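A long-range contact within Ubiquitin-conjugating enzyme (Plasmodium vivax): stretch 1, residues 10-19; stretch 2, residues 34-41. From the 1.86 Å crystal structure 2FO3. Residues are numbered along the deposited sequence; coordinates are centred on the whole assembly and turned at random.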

# COMPACT_ATOMS: atom_id res chain seq x y z
N ARG A 10 -3.01 -15.38 -7.17
CA ARG A 10 -3.09 -13.97 -7.50
C ARG A 10 -2.00 -13.16 -6.74
O ARG A 10 -1.45 -12.20 -7.29
CB ARG A 10 -4.51 -13.44 -7.22
CG ARG A 10 -4.64 -11.95 -7.37
CD ARG A 10 -4.47 -11.46 -8.81
NE ARG A 10 -4.73 -10.03 -8.80
CZ ARG A 10 -5.95 -9.49 -8.84
NH1 ARG A 10 -7.03 -10.25 -9.00
NH2 ARG A 10 -6.07 -8.19 -8.78
N ILE A 11 -1.67 -13.57 -5.52
CA ILE A 11 -0.61 -12.91 -4.73
C ILE A 11 0.74 -12.97 -5.48
O ILE A 11 1.45 -11.95 -5.60
CB ILE A 11 -0.53 -13.44 -3.22
CG1 ILE A 11 -1.80 -13.03 -2.43
CG2 ILE A 11 0.74 -12.93 -2.53
CD1 ILE A 11 -1.90 -13.67 -0.99
N GLN A 12 1.07 -14.15 -6.01
CA GLN A 12 2.32 -14.31 -6.80
C GLN A 12 2.34 -13.40 -8.05
O GLN A 12 3.37 -12.78 -8.38
CB GLN A 12 2.52 -15.78 -7.20
CG GLN A 12 3.86 -16.03 -7.89
CD GLN A 12 5.07 -15.92 -6.97
OE1 GLN A 12 4.95 -15.79 -5.74
NE2 GLN A 12 6.28 -15.99 -7.58
N LYS A 13 1.20 -13.30 -8.74
CA LYS A 13 1.06 -12.42 -9.90
C LYS A 13 1.29 -10.95 -9.50
O LYS A 13 2.03 -10.21 -10.16
CB LYS A 13 -0.35 -12.58 -10.50
CG LYS A 13 -0.58 -13.96 -11.13
CD LYS A 13 -2.04 -14.17 -11.58
CE LYS A 13 -2.20 -15.46 -12.36
NZ LYS A 13 -1.95 -16.62 -11.47
N GLU A 14 0.66 -10.54 -8.40
CA GLU A 14 0.87 -9.18 -7.87
C GLU A 14 2.35 -8.93 -7.46
O GLU A 14 2.89 -7.81 -7.67
CB GLU A 14 -0.08 -8.92 -6.68
CG GLU A 14 -1.56 -8.89 -7.07
CD GLU A 14 -1.92 -7.74 -8.01
OE1 GLU A 14 -1.26 -6.69 -7.99
OE2 GLU A 14 -2.89 -7.91 -8.78
N LEU A 15 2.98 -9.95 -6.87
CA LEU A 15 4.38 -9.85 -6.44
C LEU A 15 5.29 -9.58 -7.65
O LEU A 15 6.08 -8.65 -7.62
CB LEU A 15 4.82 -11.12 -5.74
CG LEU A 15 6.30 -11.21 -5.29
CD1 LEU A 15 6.77 -10.03 -4.42
CD2 LEU A 15 6.48 -12.54 -4.58
N HIS A 16 5.15 -10.39 -8.71
CA HIS A 16 5.82 -10.12 -9.99
C HIS A 16 5.55 -8.70 -10.46
O HIS A 16 6.47 -7.97 -10.83
CB HIS A 16 5.37 -11.12 -11.07
CG HIS A 16 5.78 -10.72 -12.46
ND1 HIS A 16 7.09 -10.60 -12.85
CD2 HIS A 16 5.03 -10.41 -13.56
CE1 HIS A 16 7.15 -10.24 -14.13
NE2 HIS A 16 5.91 -10.10 -14.57
N ASN A 17 4.28 -8.31 -10.45
CA ASN A 17 3.94 -6.97 -10.95
C ASN A 17 4.60 -5.85 -10.18
O ASN A 17 5.12 -4.90 -10.79
CB ASN A 17 2.43 -6.76 -11.00
CG ASN A 17 2.07 -5.38 -11.48
OD1 ASN A 17 1.61 -4.53 -10.71
ND2 ASN A 17 2.34 -5.12 -12.74
N PHE A 18 4.57 -5.97 -8.85
CA PHE A 18 5.15 -4.99 -7.97
C PHE A 18 6.68 -4.94 -8.13
O PHE A 18 7.25 -3.86 -8.21
CB PHE A 18 4.79 -5.29 -6.52
CG PHE A 18 4.87 -4.10 -5.63
CD1 PHE A 18 3.71 -3.44 -5.23
CD2 PHE A 18 6.10 -3.62 -5.18
CE1 PHE A 18 3.78 -2.33 -4.38
CE2 PHE A 18 6.20 -2.49 -4.34
CZ PHE A 18 5.05 -1.85 -3.93
N LEU A 19 7.32 -6.10 -8.18
CA LEU A 19 8.81 -6.12 -8.29
C LEU A 19 9.24 -5.60 -9.63
O LEU A 19 10.25 -4.91 -9.73
CB LEU A 19 9.35 -7.52 -8.10
CG LEU A 19 9.16 -8.08 -6.69
CD1 LEU A 19 9.61 -9.55 -6.64
CD2 LEU A 19 9.88 -7.20 -5.61
N ASN A 34 4.93 -15.51 6.42
CA ASN A 34 3.52 -15.28 6.07
C ASN A 34 3.45 -14.72 4.64
O ASN A 34 3.83 -13.56 4.39
CB ASN A 34 2.85 -14.33 7.08
CG ASN A 34 1.31 -14.25 6.92
OD1 ASN A 34 0.74 -14.76 5.93
ND2 ASN A 34 0.65 -13.63 7.90
N ILE A 35 3.04 -15.55 3.70
CA ILE A 35 2.96 -15.15 2.29
C ILE A 35 1.89 -14.07 2.07
O ILE A 35 1.87 -13.41 1.03
CB ILE A 35 2.64 -16.36 1.32
CG1 ILE A 35 1.31 -17.03 1.67
CG2 ILE A 35 3.79 -17.41 1.32
CD1 ILE A 35 0.93 -18.21 0.67
N ARG A 36 1.01 -13.91 3.06
CA ARG A 36 -0.13 -13.00 2.95
C ARG A 36 0.12 -11.60 3.52
O ARG A 36 -0.80 -10.77 3.56
CB ARG A 36 -1.39 -13.66 3.55
CG ARG A 36 -1.75 -14.93 2.82
CD ARG A 36 -3.15 -15.39 3.08
NE ARG A 36 -3.57 -16.27 1.99
CZ ARG A 36 -4.33 -15.88 0.95
NH1 ARG A 36 -4.79 -14.64 0.85
NH2 ARG A 36 -4.66 -16.77 -0.00
N ILE A 37 1.36 -11.32 3.93
CA ILE A 37 1.71 -9.98 4.44
C ILE A 37 2.92 -9.38 3.70
O ILE A 37 3.99 -10.02 3.59
CB ILE A 37 2.00 -9.98 5.99
CG1 ILE A 37 0.74 -10.31 6.79
CG2 ILE A 37 2.57 -8.66 6.43
CD1 ILE A 37 0.94 -10.34 8.31
N TRP A 38 2.74 -8.15 3.20
CA TRP A 38 3.81 -7.35 2.59
C TRP A 38 4.03 -6.09 3.40
O TRP A 38 3.12 -5.60 4.04
CB TRP A 38 3.46 -6.94 1.15
CG TRP A 38 3.29 -8.02 0.13
CD1 TRP A 38 3.47 -9.39 0.30
CD2 TRP A 38 2.99 -7.83 -1.27
NE1 TRP A 38 3.25 -10.03 -0.90
CE2 TRP A 38 2.97 -9.10 -1.87
CE3 TRP A 38 2.74 -6.69 -2.07
CZ2 TRP A 38 2.67 -9.29 -3.25
CZ3 TRP A 38 2.43 -6.87 -3.44
CH2 TRP A 38 2.42 -8.17 -4.01
N ILE A 39 5.23 -5.53 3.32
CA ILE A 39 5.51 -4.23 3.89
C ILE A 39 6.17 -3.42 2.80
O ILE A 39 7.25 -3.77 2.29
CB ILE A 39 6.49 -4.24 5.11
CG1 ILE A 39 6.13 -5.32 6.14
CG2 ILE A 39 6.61 -2.84 5.74
CD1 ILE A 39 4.90 -5.04 6.88
N VAL A 40 5.50 -2.34 2.44
CA VAL A 40 6.01 -1.42 1.43
C VAL A 40 6.65 -0.18 2.10
O VAL A 40 6.03 0.49 2.95
CB VAL A 40 4.88 -1.03 0.42
CG1 VAL A 40 5.35 0.07 -0.56
CG2 VAL A 40 4.42 -2.24 -0.32
N LYS A 41 7.89 0.11 1.71
CA LYS A 41 8.59 1.32 2.16
C LYS A 41 8.44 2.44 1.12
O LYS A 41 8.80 2.26 -0.04
CB LYS A 41 10.08 1.01 2.42
CG LYS A 41 10.93 2.23 2.80
CD LYS A 41 12.33 1.81 3.22
CE LYS A 41 13.27 3.03 3.27
NZ LYS A 41 14.59 2.77 4.00

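Helix 10-19 and strand 37-41 run nearly parallel, 17° apart, with their axes 11.7 Å apart at closest approach. That gap is wide enough for a large side chain to stand in it, and W38 fills most of it on the strand side. It gives up more surface to the contact than any other residue, 118 Å² of its own area, and no hydrogen bond crosses between the stretches: packing alone joins them.

W38 points toward the helix with chi1 in the m well, and its six-membered ring meets the helix edge-on. W38 CH2 lies 3.4 Å from the backbone N of L15 and 3.5 Å from C of E14, while W38 CZ2 sits 3.8 Å from O of I11. The two polar atoms here, L15 N and I11 O, are already paired with each other in a helix hydrogen bond of 2.8 Å, so the carbon edge of the indole can lie against the backbone without leaving them unpaired. CB of L15 adds an apolar contact 3.8 Å from CZ2 of W38.

I11 is the helix's main contributor, one turn before L15. I11 CG2 reaches W38 CZ2 at 4.2 Å and the carbonyl O of I35 at 3.8 Å, while I11 CD1 lies 3.6 Å from NH1 of R36, over one face of the guanidinium. A branched aliphatic suits this place, touching both the indole and the turn. I35 O and R36 belong to the type I turn from N34 to I37, in which R36 N hydrogen-bonds N34 OD1 at 3.0 Å; the R36 side chain leaves sideways and its end comes nearer the helix.

F18 closes the other end. The edge of W38 faces its ring in an offset edge-to-face pair, planes at 74°, and F18 CZ packs 3.7 Å from CG2 of V40. All three are buried, and their touching surfaces are apolar; the small V40 fits beside the F18 ring. On the strand, W38 and V40 point toward the helix while the intervening I39 makes no contact, the alternation expected of a strand.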